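Local atomic coordinates of lipoprotein signal peptidase (Staphylococcus aureus, PDB entry 6RYO), a protein that cleaves the signal peptides from bacterial membrane prolipoproteins, as an aspartic endopeptidase of the cell membrane that works just ahead of the lipid-modified cysteine. Residues A[49-52]-A[53-57]. Sequence-based numbering, arbitrary orientation.
Sequences KYII and ATTMK. With OLC ((2R)-2,3-dihydroxypropyl (9Z)-octadec-9-enoate), chain G.
Tyr-50 O is gripped twice by Thr-54, one helical turn further on: the backbone N of Thr-54 donates to it over 3.2 Å and the hydroxyl OG1 over 3.0 Å. The two bonds reach the oxygen from opposite faces of its carbonyl plane, making it a two-donor acceptor. Threonine suits this place because its hydroxyl, with chi1 at 58°, lies between backbone N and carbonyl carbon and can turn back to the preceding turn. The same torsion sets the methyl anti to the carbonyl carbon, beside the backbone N, where it lies over a face of the Tyr-50 ring. CG2 lies 3.8 Å from the ring centroid and 22° off its normal, a CH-pi contact shifted toward the rim beside CZ; the tyrosine supplies the flat face.

The helix is ending here. Ala-53 N still bonds to Lys-49 O at 3.2 Å, whereas the bond from Met-56 N to Ile-52 O is weak, and Met-56 is the first residue to leave helical angles. On another side of the helix, Ile-52 and Met-56 lie side by side; the long, flexible methionine chain lets SD lie 3.7 Å from the CG2 methyl of Ile-52. Branched, apolar Ile-51 suits a lipid-facing surface, its CG2 3.8 Å from C4 of the monoolein chain. Ile-52 fills in between helix and strands, with its CD1 reaching the lipid, 3.6 Å from C4.

Residues 49-55 form the last turns of helix 31-55, a predicted membrane span, and Met-56 starts the exit. Near the predicted catalytic pair Asp-142 and Asp-160, buried Lys-49 bridges Asp-45 of its own helix and Asp-133 of helix 114-137. Ile-52 and Met-56 pack on strand 69-76, and Ile-52 also meets Phe-143 of strand 140-146, joining the helix end to the small antiparallel sheet.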
ATOM      1  N   LYS A  49      -4.785  10.328   2.903  1.00 31.69           N
ATOM      2  CA  LYS A  49      -6.050  10.036   2.232  1.00 24.41           C
ATOM      3  C   LYS A  49      -7.173  10.918   2.760  1.00 26.74           C
ATOM      4  O   LYS A  49      -7.978  11.445   1.985  1.00 28.73           O
ATOM      5  CB  LYS A  49      -6.416   8.563   2.415  1.00 20.91           C
ATOM      6  CG  LYS A  49      -5.707   7.597   1.484  1.00 23.48           C
ATOM      7  CD  LYS A  49      -5.983   6.165   1.907  1.00 23.44           C
ATOM      8  CE  LYS A  49      -5.542   5.170   0.850  1.00 30.07           C
ATOM      9  NZ  LYS A  49      -5.701   3.768   1.321  1.00 37.55           N
ATOM     10  N   TYR A  50      -7.238  11.091   4.082  1.00 27.03           N
ATOM     11  CA  TYR A  50      -8.318  11.863   4.682  1.00 30.82           C
ATOM     12  C   TYR A  50      -8.160  13.357   4.430  1.00 35.12           C
ATOM     13  O   TYR A  50      -9.162  14.065   4.282  1.00 40.25           O
ATOM     14  CB  TYR A  50      -8.388  11.583   6.183  1.00 33.69           C
ATOM     15  CG  TYR A  50      -9.449  12.381   6.905  1.00 40.30           C
ATOM     16  CD1 TYR A  50      -9.124  13.539   7.599  1.00 45.34           C
ATOM     17  CD2 TYR A  50     -10.777  11.979   6.887  1.00 42.99           C
ATOM     18  CE1 TYR A  50     -10.092  14.271   8.260  1.00 49.03           C
ATOM     19  CE2 TYR A  50     -11.753  12.705   7.544  1.00 46.39           C
ATOM     20  CZ  TYR A  50     -11.404  13.850   8.229  1.00 52.66           C
ATOM     21  OH  TYR A  50     -12.376  14.576   8.884  1.00 59.54           O
ATOM     22  N   ILE A  51      -6.922  13.856   4.393  1.00 33.12           N
ATOM     23  CA  ILE A  51      -6.710  15.275   4.127  1.00 30.91           C
ATOM     24  C   ILE A  51      -7.212  15.633   2.733  1.00 37.21           C
ATOM     25  O   ILE A  51      -7.855  16.670   2.535  1.00 40.07           O
ATOM     26  CB  ILE A  51      -5.224  15.642   4.308  1.00 30.14           C
ATOM     27  CG1 ILE A  51      -4.742  15.293   5.717  1.00 34.16           C
ATOM     28  CG2 ILE A  51      -5.000  17.116   4.027  1.00 27.64           C
ATOM     29  CD1 ILE A  51      -5.601  15.852   6.824  1.00 37.54           C
ATOM     30  N   ILE A  52      -6.945  14.767   1.752  1.00 33.61           N
ATOM     31  CA  ILE A  52      -7.392  15.019   0.385  1.00 29.94           C
ATOM     32  C   ILE A  52      -8.912  14.961   0.296  1.00 29.25           C
ATOM     33  O   ILE A  52      -9.535  15.731  -0.446  1.00 29.62           O
ATOM     34  CB  ILE A  52      -6.733  14.018  -0.584  1.00 31.18           C
ATOM     35  CG1 ILE A  52      -5.214  14.041  -0.424  1.00 34.61           C
ATOM     36  CG2 ILE A  52      -7.125  14.326  -2.020  1.00 30.14           C
ATOM     37  CD1 ILE A  52      -4.622  15.419  -0.515  1.00 35.49           C
ATOM     38  N   ALA A  53      -9.532  14.051   1.049  1.00 27.42           N
ATOM     39  CA  ALA A  53     -10.981  13.888   0.980  1.00 27.49           C
ATOM     40  C   ALA A  53     -11.723  15.103   1.522  1.00 31.86           C
ATOM     41  O   ALA A  53     -12.824  15.413   1.054  1.00 35.92           O
ATOM     42  CB  ALA A  53     -11.401  12.630   1.738  1.00 25.57           C
ATOM     43  N   THR A  54     -11.147  15.800   2.503  1.00 35.06           N
ATOM     44  CA  THR A  54     -11.843  16.887   3.181  1.00 34.67           C
ATOM     45  C   THR A  54     -11.421  18.276   2.716  1.00 33.99           C
ATOM     46  O   THR A  54     -12.078  19.258   3.082  1.00 31.96           O
ATOM     47  CB  THR A  54     -11.638  16.776   4.696  1.00 34.06           C
ATOM     48  OG1 THR A  54     -10.237  16.810   4.994  1.00 38.58           O
ATOM     49  CG2 THR A  54     -12.221  15.471   5.209  1.00 32.41           C
ATOM     50  N   THR A  55     -10.355  18.390   1.923  1.00 33.79           N
ATOM     51  CA  THR A  55      -9.917  19.680   1.409  1.00 33.73           C
ATOM     52  C   THR A  55     -10.202  19.878  -0.070  1.00 37.63           C
ATOM     53  O   THR A  55     -10.081  21.009  -0.556  1.00 41.61           O
ATOM     54  CB  THR A  55      -8.410  19.877   1.643  1.00 35.61           C
ATOM     55  OG1 THR A  55      -7.718  18.638   1.433  1.00 40.93           O
ATOM     56  CG2 THR A  55      -8.147  20.381   3.046  1.00 34.68           C
ATOM     57  N   MET A  56     -10.580  18.830  -0.796  1.00 36.89           N
ATOM     58  CA  MET A  56     -10.683  18.902  -2.245  1.00 32.97           C
ATOM     59  C   MET A  56     -11.968  18.232  -2.706  1.00 33.48           C
ATOM     60  O   MET A  56     -12.694  17.610  -1.926  1.00 29.53           O
ATOM     61  CB  MET A  56      -9.474  18.246  -2.923  1.00 33.69           C
ATOM     62  CG  MET A  56      -8.131  18.788  -2.464  1.00 35.99           C
ATOM     63  SD  MET A  56      -6.749  17.838  -3.120  1.00 30.68           S
ATOM     64  CE  MET A  56      -7.005  18.048  -4.880  1.00 27.15           C
ATOM     65  N   LYS A  57     -12.242  18.375  -3.998  1.00 37.72           N
ATOM     66  CA  LYS A  57     -13.334  17.699  -4.677  1.00 39.55           C
ATOM     67  C   LYS A  57     -12.761  16.742  -5.712  1.00 37.59           C
ATOM     68  O   LYS A  57     -11.604  16.867  -6.125  1.00 35.75           O
ATOM     69  CB  LYS A  57     -14.268  18.709  -5.349  1.00 41.75           C
ATOM     70  CG  LYS A  57     -14.852  19.728  -4.396  1.00 44.73           C
ATOM     71  CD  LYS A  57     -14.951  21.095  -5.047  1.00 51.33           C
ATOM     72  CE  LYS A  57     -15.840  21.065  -6.279  1.00 56.45           C
ATOM     73  NZ  LYS A  57     -15.931  22.410  -6.913  1.00 58.37           N
TER
HETATM   74  C10 OLC G 205       3.537  12.284  -0.900  1.00 62.74           C
HETATM   75  C9  OLC G 205       2.539  12.623  -0.109  1.00 60.77           C
HETATM   76  C11 OLC G 205       3.986  13.203  -2.034  1.00 64.34           C
HETATM   77  C8  OLC G 205       1.793  13.943  -0.294  1.00 55.98           C
HETATM   78  C24 OLC G 205      -5.765  22.492  -1.598  1.00 83.69           C
HETATM   79  C12 OLC G 205       5.512  13.309  -2.032  1.00 64.49           C
HETATM   80  C7  OLC G 205       0.955  14.223   0.953  1.00 51.74           C
HETATM   81  C13 OLC G 205       6.108  12.256  -2.964  1.00 62.92           C
HETATM   82  C6  OLC G 205      -0.113  15.273   0.652  1.00 50.62           C
HETATM   83  C5  OLC G 205      -0.674  15.801   1.971  1.00 50.70           C
HETATM   84  C4  OLC G 205      -2.036  16.455   1.743  1.00 57.34           C
HETATM   85  C3  OLC G 205      -1.855  17.869   1.197  1.00 65.46           C
HETATM   86  C2  OLC G 205      -3.225  18.496   0.943  1.00 72.51           C
HETATM   87  C21 OLC G 205      -3.626  21.951  -0.425  1.00 83.36           C
HETATM   88  C1  OLC G 205      -3.067  20.003   0.753  1.00 79.45           C
HETATM   89  C22 OLC G 205      -4.770  22.956  -0.536  1.00 84.76           C
HETATM   90  O19 OLC G 205      -2.079  20.540   1.130  1.00 83.07           O
HETATM   91  O25 OLC G 205      -6.588  23.564  -1.965  1.00 82.67           O
HETATM   92  O23 OLC G 205      -5.423  23.066   0.697  1.00 86.38           O
HETATM   93  O20 OLC G 205      -4.081  20.754   0.143  1.00 80.94           O